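Local coordinates for iodotyrosine deiodinase (PDB 6TYK), which catalyses the FMN-dependent reductive removal of halogen from halotyrosines such as 3-iodo-L-tyrosine and 3,5-diiodo-L-tyrosine, releasing L-tyrosine and halide, at residues 26-30 / 127-133; 33-38 / 119-124; 114-118 / 157-161. One frame throughout, in Å; residues are numbered along the deposited sequence.

Interaction 1 (26-30 / 127-133); sequences DLIYS and ALEEKGL
The ring of Tyr29 carries Lys131 on one face, while the carbonyl oxygen of Ala127 lies at its edge, in the ring plane. Lys131 CE sits 3.4 Å from the centroid of the Tyr29 ring in a CH-pi contact, and NZ follows at 4.3 Å, only 8° off the ring normal, a cation-pi interaction. Lysine suits the place because it offers both methylenes and a charge to one pi face. The bend at chi2 (-60°) brings its chain across the ring at about a right angle. Tyr29 reaches over helix 113-130 because CG stands anti to the backbone N (chi1 168°), and Leu4 of the second subunit also packs against Tyr29. Closer to the core, Ala127, small enough for the helices to come near, brings CB to 3.6 Å from Ser30 CA. In the conformer given, Ser30 OG donates to Leu27 O at 2.8 Å, a partner within its own helix. Beyond Lys131, Gly132 with positive phi closes helix 113-130 in a Schellman motif, and Leu133 CD1 then packs on Asp26 CB at 3.9 Å. Shortening Lys131 to an alanine removes both ammonium and methylenes, and this face of Tyr29 would probably lose its cation and apolar cover. Asp26 OD1 lies 4.7 Å from Lys131 NZ, so the carboxylate probably favours the ammonium group electrostatically without a direct ion pair.

Interaction 2 (33-38 / 119-124); sequences VANEAP and LAVGYL. With FMN (flavin mononucleotide), chain J.
No direct hydrogen bond joins Ala37 and its neighbours to the helix bearing Tyr123; a water does the polar work in an otherwise apolar contact. Here, in the nitroreductase fold, the end of helix 24-35 and the turn leading to the FMN-binding Pro38 lie on helix 113-130. Tyr123 is the broad surface: Ala37 CB stands over one ring face, 3.8 Å from the centroid and 15° off the normal, a CH-pi contact, while Val33 O lies in plane at the edge, 3.4 Å from Tyr123 CD2. Tyr123 CG is anti to its carbonyl carbon (chi1 -82°), which lays the ring beneath the turn. Alanines suit the close approach of the backbones: Ala34 CB meets Ala120 O at 3.5 Å and Leu124 CB at 4.0 Å. Leu119 CD2 fills in against Pro38 CD at 3.8 Å, the two side chains crossing at about a right angle. The second subunit completes the site, with its Arg176 hydrogen-bonded to Ala37 O and its Lys173 salt-bridged to Glu36. Pro38 CB in turn comes to 3.0 Å from the ribityl O3' of FMN. The bridging water is hydrogen-bonded to Glu36 O at 2.9 Å and to Tyr123 OH at 2.8 Å, at the in-plane edge of that ring.

Interaction 3 (114-118 / 157-161); sequences RESVW and RLEVI. With IYR (3-iodo-tyrosine), chain N; FMN (flavin mononucleotide), chain J.
Helix 113-130 lies against the sheet strand 156-165 at a classic beta bulge, where Glu159 and Val160 both face Val104, and Glu159 reaches from the bulge to Arg114 and Trp118. Arg114 grips this carboxylate side-on: NE gives to Glu159 OE2 at 2.8 Å and NH2 to OE1 at 2.9 Å (163°), each on a syn lone pair, with the two planes 21° apart. The bend of Arg114 at chi3 (61°) turns that edge to the acid. OE1 also accepts from Trp118 NE1 at 2.9 Å, the indole donor lying above the carboxylate plane. Ser106 OG bonds OE2, so the buried acid has a charged mate and neutral donors, and glutamate is long enough to meet them all. Arg157 spreads its guanidinium flat on that of Arg114, centres 3.4 Å apart, and the nearby carboxylate probably eases the pairing of like charges. On the opposite face lies the ring of 3-iodo-tyrosine, whose CG is 3.4 Å from Arg114 NH1. Further along, Val160 CB packs on Trp118 CH2 at 3.6 Å. Glu115 and Ser116 line one FMN pocket, and Trp118 touches another FMN; such sharing of the flavin sites between subunits is characteristic of the dimeric nitroreductase fold.

All three contacts use helix 113-130. Interactions 1 and 2 pair it with helix 24-35 and the residues that follow it, and they touch where Ala127 CB lies 3.8 Å from Val33 CB. Interaction 3 instead sets the start of the helix on the sheet, adjoining interaction 2 in sequence. Chemistry follows place. Interaction 1, partly buried, relies on a cation over a ring; interaction 2, wholly buried, on small apolar groups and one water; interaction 3, also largely buried, on an ion pair made by a buried glutamate, with an arginine stack where Arg157 is exposed. The second subunit borders all three, and interactions 2 and 3 both reach FMN.

Interaction 1 (26-30 / 127-133)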
loop_
_atom_site.group_PDB
_atom_site.type_symbol
_atom_site.label_atom_id
_atom_site.label_comp_id
_atom_site.label_asym_id
_atom_site.label_seq_id
_atom_site.Cartn_x
_atom_site.Cartn_y
_atom_site.Cartn_z
ATOM N N ASP A 26 6.223 12.440 -16.811
ATOM C CA ASP A 26 5.966 11.007 -16.658
ATOM C C ASP A 26 6.039 10.595 -15.191
ATOM O O ASP A 26 5.213 9.824 -14.700
ATOM C CB ASP A 26 6.943 10.182 -17.496
ATOM C CG ASP A 26 6.708 10.342 -18.978
ATOM O OD1 ASP A 26 5.546 10.564 -19.375
ATOM O OD2 ASP A 26 7.687 10.253 -19.745
ATOM N N LEU A 27 7.029 11.124 -14.487
ATOM C CA LEU A 27 7.135 10.873 -13.062
ATOM C C LEU A 27 5.987 11.539 -12.311
ATOM O O LEU A 27 5.338 10.922 -11.459
ATOM C CB LEU A 27 8.474 11.390 -12.543
ATOM C CG LEU A 27 8.702 11.250 -11.042
ATOM C CD1 LEU A 27 8.519 9.806 -10.592
ATOM C CD2 LEU A 27 10.087 11.769 -10.670
ATOM N N ILE A 28 5.734 12.805 -12.628
ATOM C CA ILE A 28 4.651 13.543 -11.986
ATOM C C ILE A 28 3.295 12.870 -12.186
ATOM O O ILE A 28 2.480 12.850 -11.270
ATOM C CB ILE A 28 4.587 15.011 -12.462
ATOM C CG1 ILE A 28 5.865 15.752 -12.057
ATOM C CG2 ILE A 28 3.355 15.708 -11.889
ATOM C CD1 ILE A 28 6.098 15.800 -10.566
ATOM N N TYR A 29 3.061 12.313 -13.374
ATOM C CA TYR A 29 1.843 11.542 -13.629
ATOM C C TYR A 29 1.633 10.478 -12.558
ATOM O O TYR A 29 0.536 10.310 -12.035
ATOM C CB TYR A 29 1.908 10.866 -15.005
ATOM C CG TYR A 29 0.824 9.831 -15.216
ATOM C CD1 TYR A 29 -0.456 10.211 -15.606
ATOM C CD2 TYR A 29 1.076 8.476 -15.026
ATOM C CE1 TYR A 29 -1.450 9.278 -15.797
ATOM C CE2 TYR A 29 0.084 7.538 -15.210
ATOM C CZ TYR A 29 -1.175 7.945 -15.598
ATOM O OH TYR A 29 -2.172 7.021 -15.788
ATOM N N SER A 30 2.693 9.753 -12.233
ATOM C CA SER A 30 2.593 8.661 -11.269
ATOM C C SER A 30 2.247 9.189 -9.885
ATOM O O SER A 30 1.507 8.553 -9.134
ATOM C CB SER A 30 3.877 7.806 -11.235
ATOM O OG SER A 30 4.916 8.368 -10.433
ATOM N N ALA A 127 1.139 3.072 -11.940
ATOM C CA ALA A 127 1.217 4.236 -12.820
ATOM C C ALA A 127 2.556 4.300 -13.550
ATOM O O ALA A 127 2.612 4.617 -14.741
ATOM C CB ALA A 127 0.963 5.535 -12.040
ATOM N N LEU A 128 3.638 3.995 -12.842
ATOM C CA LEU A 128 4.942 3.989 -13.477
ATOM C C LEU A 128 4.949 2.945 -14.589
ATOM O O LEU A 128 5.460 3.192 -15.677
ATOM C CB LEU A 128 6.045 3.693 -12.463
ATOM C CG LEU A 128 6.334 4.806 -11.460
ATOM C CD1 LEU A 128 7.376 4.321 -10.482
ATOM C CD2 LEU A 128 6.822 6.073 -12.157
ATOM N N GLU A 129 4.371 1.776 -14.320
ATOM C CA GLU A 129 4.316 0.733 -15.333
ATOM C C GLU A 129 3.549 1.223 -16.560
ATOM O O GLU A 129 3.965 0.984 -17.686
ATOM C CB GLU A 129 3.698 -0.551 -14.775
ATOM C CG GLU A 129 3.535 -1.648 -15.817
ATOM C CD GLU A 129 4.843 -2.351 -16.145
ATOM O OE1 GLU A 129 5.837 -2.135 -15.424
ATOM O OE2 GLU A 129 4.880 -3.128 -17.120
ATOM N N GLU A 130 2.444 1.930 -16.344
ATOM C CA GLU A 130 1.654 2.444 -17.458
ATOM C C GLU A 130 2.482 3.388 -18.333
ATOM O O GLU A 130 2.289 3.453 -19.545
ATOM C CB GLU A 130 0.396 3.156 -16.946
ATOM C CG GLU A 130 -0.514 3.636 -18.072
ATOM C CD GLU A 130 -1.699 4.443 -17.582
ATOM O OE1 GLU A 130 -1.618 4.996 -16.467
ATOM O OE2 GLU A 130 -2.713 4.523 -18.317
ATOM N N LYS A 131 3.410 4.107 -17.711
ATOM C CA LYS A 131 4.257 5.062 -18.426
ATOM C C LYS A 131 5.541 4.446 -18.982
ATOM O O LYS A 131 6.376 5.151 -19.556
ATOM C CB LYS A 131 4.611 6.240 -17.517
ATOM C CG LYS A 131 3.435 7.153 -17.212
ATOM C CD LYS A 131 2.875 7.733 -18.502
ATOM C CE LYS A 131 1.748 8.716 -18.249
ATOM N NZ LYS A 131 1.080 9.100 -19.524
ATOM N N GLY A 132 5.706 3.142 -18.804
ATOM C CA GLY A 132 6.888 2.464 -19.307
ATOM C C GLY A 132 8.128 2.754 -18.474
ATOM O O GLY A 132 9.255 2.612 -18.946
ATOM N N LEU A 133 7.925 3.184 -17.234
ATOM C CA LEU A 133 9.040 3.406 -16.325
ATOM C C LEU A 133 9.142 2.231 -15.390
ATOM O O LEU A 133 8.163 1.514 -15.173
ATOM C CB LEU A 133 8.842 4.693 -15.529
ATOM C CG LEU A 133 8.743 5.935 -16.409
ATOM C CD1 LEU A 133 8.479 7.155 -15.563
ATOM C CD2 LEU A 133 10.014 6.107 -17.224
#

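Interaction 2 (33-38 / 119-124)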
loop_
_atom_site.group_PDB
_atom_site.type_symbol
_atom_site.label_atom_id
_atom_site.label_comp_id
_atom_site.label_asym_id
_atom_site.label_seq_id
_atom_site.Cartn_x
_atom_site.Cartn_y
_atom_site.Cartn_z
ATOM N N VAL A 33 -1.484 10.046 -9.880
ATOM C CA VAL A 33 -2.279 8.847 -9.694
ATOM C C VAL A 33 -2.262 8.424 -8.228
ATOM O O VAL A 33 -3.308 8.182 -7.628
ATOM C CB VAL A 33 -1.783 7.707 -10.579
ATOM C CG1 VAL A 33 -2.566 6.452 -10.264
ATOM C CG2 VAL A 33 -1.921 8.085 -12.057
ATOM N N ALA A 34 -1.070 8.361 -7.644
ATOM C CA ALA A 34 -0.932 7.944 -6.255
ATOM C C ALA A 34 -1.736 8.867 -5.338
ATOM O O ALA A 34 -2.323 8.427 -4.357
ATOM C CB ALA A 34 0.521 7.950 -5.850
ATOM N N ASN A 35 -1.748 10.149 -5.670
ATOM C CA ASN A 35 -2.388 11.154 -4.844
ATOM C C ASN A 35 -3.904 10.987 -4.774
ATOM O O ASN A 35 -4.553 11.513 -3.868
ATOM C CB ASN A 35 -2.022 12.525 -5.401
ATOM C CG ASN A 35 -2.455 13.659 -4.506
ATOM O OD1 ASN A 35 -2.066 13.727 -3.340
ATOM N ND2 ASN A 35 -3.230 14.591 -5.062
ATOM N N GLU A 36 -4.462 10.280 -5.750
ATOM C CA GLU A 36 -5.890 9.952 -5.758
ATOM C C GLU A 36 -6.265 8.824 -4.804
ATOM O O GLU A 36 -7.450 8.563 -4.588
ATOM C CB GLU A 36 -6.361 9.591 -7.168
ATOM C CG GLU A 36 -6.416 10.769 -8.119
ATOM C CD GLU A 36 -7.372 11.841 -7.645
ATOM O OE1 GLU A 36 -8.432 11.494 -7.082
ATOM O OE2 GLU A 36 -7.062 13.033 -7.833
ATOM N N ALA A 37 -5.258 8.151 -4.250
ATOM C CA ALA A 37 -5.499 7.059 -3.319
ATOM C C ALA A 37 -6.234 7.508 -2.076
ATOM O O ALA A 37 -6.178 8.676 -1.693
ATOM C CB ALA A 37 -4.188 6.411 -2.921
ATOM N N PRO A 38 -6.924 6.567 -1.431
ATOM C CA PRO A 38 -7.505 6.850 -0.121
ATOM C C PRO A 38 -6.421 6.964 0.941
ATOM O O PRO A 38 -5.283 6.545 0.737
ATOM C CB PRO A 38 -8.390 5.629 0.133
ATOM C CG PRO A 38 -7.704 4.519 -0.618
ATOM C CD PRO A 38 -7.186 5.186 -1.871
ATOM N N LEU A 119 -0.195 2.042 0.626
ATOM C CA LEU A 119 -1.309 1.843 -0.294
ATOM C C LEU A 119 -1.104 2.717 -1.543
ATOM O O LEU A 119 -1.205 2.246 -2.680
ATOM C CB LEU A 119 -2.597 2.201 0.426
ATOM C CG LEU A 119 -3.915 1.827 -0.230
ATOM C CD1 LEU A 119 -5.004 1.848 0.824
ATOM C CD2 LEU A 119 -4.249 2.786 -1.344
ATOM N N ALA A 120 -0.793 3.995 -1.325
ATOM C CA ALA A 120 -0.536 4.926 -2.420
ATOM C C ALA A 120 0.665 4.485 -3.257
ATOM O O ALA A 120 0.678 4.686 -4.466
ATOM C CB ALA A 120 -0.317 6.330 -1.878
ATOM N N VAL A 121 1.671 3.881 -2.625
ATOM C CA VAL A 121 2.808 3.356 -3.373
ATOM C C VAL A 121 2.363 2.266 -4.363
ATOM O O VAL A 121 2.875 2.180 -5.480
ATOM C CB VAL A 121 3.925 2.852 -2.441
ATOM C CG1 VAL A 121 4.964 2.045 -3.236
ATOM C CG2 VAL A 121 4.581 4.008 -1.714
ATOM N N GLY A 122 1.378 1.470 -3.975
ATOM C CA GLY A 122 0.801 0.501 -4.895
ATOM C C GLY A 122 0.237 1.169 -6.137
ATOM O O GLY A 122 0.511 0.731 -7.250
ATOM N N TYR A 123 -0.532 2.246 -5.948
ATOM C CA TYR A 123 -1.027 3.024 -7.081
ATOM C C TYR A 123 0.149 3.513 -7.918
ATOM O O TYR A 123 0.148 3.426 -9.143
ATOM C CB TYR A 123 -1.787 4.258 -6.603
ATOM C CG TYR A 123 -3.232 4.075 -6.190
ATOM C CD1 TYR A 123 -3.664 2.953 -5.496
ATOM C CD2 TYR A 123 -4.159 5.072 -6.466
ATOM C CE1 TYR A 123 -4.985 2.820 -5.107
ATOM C CE2 TYR A 123 -5.484 4.956 -6.078
ATOM C CZ TYR A 123 -5.891 3.827 -5.405
ATOM O OH TYR A 123 -7.200 3.690 -5.017
ATOM N N LEU A 124 1.140 4.069 -7.233
ATOM C CA LEU A 124 2.291 4.690 -7.875
ATOM C C LEU A 124 3.022 3.717 -8.792
ATOM O O LEU A 124 3.358 4.046 -9.932
ATOM C CB LEU A 124 3.231 5.234 -6.797
ATOM C CG LEU A 124 4.191 6.360 -7.155
ATOM C CD1 LEU A 124 4.696 7.018 -5.875
ATOM C CD2 LEU A 124 5.339 5.838 -7.987
HETATM N N1 FMN J . -13.006 4.923 6.698
HETATM C C2 FMN J . -13.869 4.685 7.729
HETATM O O2 FMN J . -15.048 5.014 7.598
HETATM N N3 FMN J . -13.428 4.084 8.886
HETATM C C4 FMN J . -12.110 3.714 9.017
HETATM O O4 FMN J . -11.717 3.168 10.057
HETATM C C4A FMN J . -11.234 3.954 7.965
HETATM N N5 FMN J . -9.909 3.600 8.088
HETATM C C5A FMN J . -9.046 3.813 7.032
HETATM C C6 FMN J . -7.726 3.414 7.147
HETATM C C7 FMN J . -6.831 3.606 6.106
HETATM C C7M FMN J . -5.408 3.142 6.278
HETATM C C8 FMN J . -7.275 4.203 4.937
HETATM C C8M FMN J . -6.345 4.426 3.792
HETATM C C9 FMN J . -8.598 4.615 4.820
HETATM C C9A FMN J . -9.497 4.410 5.860
HETATM N N10 FMN J . -10.816 4.826 5.763
HETATM C C10 FMN J . -11.686 4.567 6.800
HETATM C "C1'" FMN J . -11.314 5.489 4.516
HETATM C "C2'" FMN J . -10.876 6.977 4.521
HETATM O "O2'" FMN J . -11.640 7.772 5.425
HETATM C "C3'" FMN J . -10.994 7.525 3.098
HETATM O "O3'" FMN J . -10.023 6.853 2.318
HETATM C "C4'" FMN J . -10.807 9.033 2.984
HETATM O "O4'" FMN J . -11.833 9.702 3.682
HETATM C "C5'" FMN J . -10.828 9.502 1.532
HETATM O "O5'" FMN J . -12.002 9.028 0.902
HETATM P P FMN J . -12.273 9.368 -0.640
HETATM O O1P FMN J . -12.127 10.863 -0.834
HETATM O O2P FMN J . -13.695 8.919 -0.913
HETATM O O3P FMN J . -11.362 8.539 -1.517
HETATM O O HOH W 1 -8.528 6.085 -5.530
#

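Interaction 3 (114-118 / 157-161)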
loop_
_atom_site.group_PDB
_atom_site.type_symbol
_atom_site.label_atom_id
_atom_site.label_comp_id
_atom_site.label_asym_id
_atom_site.label_seq_id
_atom_site.Cartn_x
_atom_site.Cartn_y
_atom_site.Cartn_z
ATOM N N ARG A 114 1.326 5.383 7.738
ATOM C CA ARG A 114 2.202 4.444 7.048
ATOM C C ARG A 114 1.414 3.524 6.120
ATOM O O ARG A 114 1.820 3.288 4.976
ATOM C CB ARG A 114 3.016 3.623 8.053
ATOM C CG ARG A 114 3.812 4.491 9.031
ATOM C CD ARG A 114 4.947 3.711 9.680
ATOM N NE ARG A 114 5.894 3.240 8.677
ATOM C CZ ARG A 114 6.675 2.178 8.826
ATOM N NH1 ARG A 114 6.643 1.471 9.952
ATOM N NH2 ARG A 114 7.499 1.828 7.850
ATOM N N GLU A 115 0.302 2.994 6.622
ATOM C CA GLU A 115 -0.592 2.178 5.810
ATOM C C GLU A 115 -1.052 2.919 4.558
ATOM O O GLU A 115 -1.053 2.376 3.448
ATOM C CB GLU A 115 -1.809 1.761 6.629
ATOM C CG GLU A 115 -1.509 0.777 7.746
ATOM C CD GLU A 115 -1.150 1.429 9.073
ATOM O OE1 GLU A 115 -0.862 2.643 9.124
ATOM O OE2 GLU A 115 -1.171 0.707 10.089
ATOM N N SER A 116 -1.429 4.178 4.746
ATOM C CA SER A 116 -1.938 4.982 3.645
ATOM C C SER A 116 -0.865 5.244 2.597
ATOM O O SER A 116 -1.119 5.167 1.393
ATOM C CB SER A 116 -2.474 6.299 4.181
ATOM O OG SER A 116 -3.537 6.079 5.096
ATOM N N VAL A 117 0.349 5.536 3.050
ATOM C CA VAL A 117 1.417 5.809 2.109
ATOM C C VAL A 117 1.770 4.560 1.306
ATOM O O VAL A 117 1.944 4.630 0.097
ATOM C CB VAL A 117 2.646 6.428 2.797
ATOM C CG1 VAL A 117 3.823 6.467 1.843
ATOM C CG2 VAL A 117 2.305 7.836 3.313
ATOM N N TRP A 118 1.839 3.403 1.961
ATOM C CA TRP A 118 2.153 2.176 1.233
ATOM C C TRP A 118 1.055 1.790 0.251
ATOM O O TRP A 118 1.337 1.335 -0.857
ATOM C CB TRP A 118 2.543 1.048 2.191
ATOM C CG TRP A 118 3.957 1.247 2.604
ATOM C CD1 TRP A 118 4.414 1.875 3.733
ATOM C CD2 TRP A 118 5.121 0.893 1.843
ATOM N NE1 TRP A 118 5.794 1.928 3.715
ATOM C CE2 TRP A 118 6.248 1.320 2.573
ATOM C CE3 TRP A 118 5.315 0.260 0.613
ATOM C CZ2 TRP A 118 7.548 1.117 2.120
ATOM C CZ3 TRP A 118 6.598 0.062 0.168
ATOM C CH2 TRP A 118 7.700 0.488 0.915
ATOM N N ARG A 157 8.628 10.799 7.900
ATOM C CA ARG A 157 9.389 9.566 7.970
ATOM C C ARG A 157 9.655 9.067 6.564
ATOM O O ARG A 157 8.724 8.916 5.782
ATOM C CB ARG A 157 8.579 8.506 8.717
ATOM C CG ARG A 157 9.220 7.146 8.712
ATOM C CD ARG A 157 8.467 6.170 9.587
ATOM N NE ARG A 157 9.162 4.893 9.641
ATOM C CZ ARG A 157 8.987 3.992 10.598
ATOM N NH1 ARG A 157 8.136 4.243 11.584
ATOM N NH2 ARG A 157 9.670 2.849 10.573
ATOM N N LEU A 158 10.915 8.801 6.234
ATOM C CA LEU A 158 11.207 8.213 4.936
ATOM C C LEU A 158 10.725 6.772 4.923
ATOM O O LEU A 158 11.109 5.984 5.777
ATOM C CB LEU A 158 12.702 8.281 4.642
ATOM C CG LEU A 158 13.179 7.702 3.312
ATOM C CD1 LEU A 158 12.451 8.332 2.127
ATOM C CD2 LEU A 158 14.688 7.912 3.199
ATOM N N GLU A 159 9.876 6.442 3.957
ATOM C CA GLU A 159 9.306 5.102 3.864
ATOM C C GLU A 159 10.054 4.222 2.871
ATOM O O GLU A 159 10.249 3.032 3.099
ATOM C CB GLU A 159 7.838 5.176 3.450
ATOM C CG GLU A 159 6.922 5.751 4.513
ATOM C CD GLU A 159 6.761 4.838 5.710
ATOM O OE1 GLU A 159 7.144 3.647 5.618
ATOM O OE2 GLU A 159 6.237 5.300 6.743
ATOM N N VAL A 160 10.442 4.795 1.742
ATOM C CA VAL A 160 11.022 3.994 0.683
ATOM C C VAL A 160 11.744 4.904 -0.294
ATOM O O VAL A 160 11.370 6.066 -0.458
ATOM C CB VAL A 160 9.934 3.164 -0.054
ATOM C CG1 VAL A 160 8.897 4.064 -0.743
ATOM C CG2 VAL A 160 10.567 2.233 -1.053
ATOM N N ILE A 161 12.814 4.385 -0.887
ATOM C CA ILE A 161 13.511 5.055 -1.975
ATOM C C ILE A 161 13.107 4.327 -3.234
ATOM O O ILE A 161 13.336 3.120 -3.357
ATOM C CB ILE A 161 15.034 4.945 -1.793
ATOM C CG1 ILE A 161 15.466 5.667 -0.513
ATOM C CG2 ILE A 161 15.774 5.483 -3.026
ATOM C CD1 ILE A 161 16.883 5.325 -0.099
HETATM N N IYR N . -0.169 0.490 13.291
HETATM C CA IYR N . 1.210 0.819 13.582
HETATM C CB IYR N . 1.965 1.614 12.497
HETATM C CC IYR N . 2.722 0.717 11.588
HETATM C CD IYR N . 2.341 0.616 10.250
HETATM C CE IYR N . 3.030 -0.207 9.360
HETATM I IE IYR N . 2.427 -0.309 7.425
HETATM C CF IYR N . 4.118 -0.939 9.847
HETATM O OF IYR N . 4.870 -1.778 9.076
HETATM C CG IYR N . 4.515 -0.851 11.197
HETATM C CH IYR N . 3.818 -0.024 12.058
HETATM C C IYR N . 1.337 1.644 14.852
HETATM O O IYR N . 2.148 1.526 15.776
HETATM O OXT IYR N . 0.417 2.644 14.935
HETATM N N1 FMN J . -13.006 4.923 6.698
HETATM C C2 FMN J . -13.869 4.685 7.729
HETATM O O2 FMN J . -15.048 5.014 7.598
HETATM N N3 FMN J . -13.428 4.084 8.886
HETATM C C4 FMN J . -12.110 3.714 9.017
HETATM O O4 FMN J . -11.717 3.168 10.057
HETATM C C4A FMN J . -11.234 3.954 7.965
HETATM N N5 FMN J . -9.909 3.600 8.088
HETATM C C5A FMN J . -9.046 3.813 7.032
HETATM C C6 FMN J . -7.726 3.414 7.147
HETATM C C7 FMN J . -6.831 3.606 6.106
HETATM C C7M FMN J . -5.408 3.142 6.278
HETATM C C8 FMN J . -7.275 4.203 4.937
HETATM C C8M FMN J . -6.345 4.426 3.792
HETATM C C9 FMN J . -8.598 4.615 4.820
HETATM C C9A FMN J . -9.497 4.410 5.860
HETATM N N10 FMN J . -10.816 4.826 5.763
HETATM C C10 FMN J . -11.686 4.567 6.800
HETATM C "C1'" FMN J . -11.314 5.489 4.516
HETATM C "C2'" FMN J . -10.876 6.977 4.521
HETATM O "O2'" FMN J . -11.640 7.772 5.425
HETATM C "C3'" FMN J . -10.994 7.525 3.098
HETATM O "O3'" FMN J . -10.023 6.853 2.318
HETATM C "C4'" FMN J . -10.807 9.033 2.984
HETATM O "O4'" FMN J . -11.833 9.702 3.682
HETATM C "C5'" FMN J . -10.828 9.502 1.532
HETATM O "O5'" FMN J . -12.002 9.028 0.902
HETATM P P FMN J . -12.273 9.368 -0.640
HETATM O O1P FMN J . -12.127 10.863 -0.834
HETATM O O2P FMN J . -13.695 8.919 -0.913
HETATM O O3P FMN J . -11.362 8.539 -1.517
HETATM O O HOH W 2 5.742 2.288 12.572
#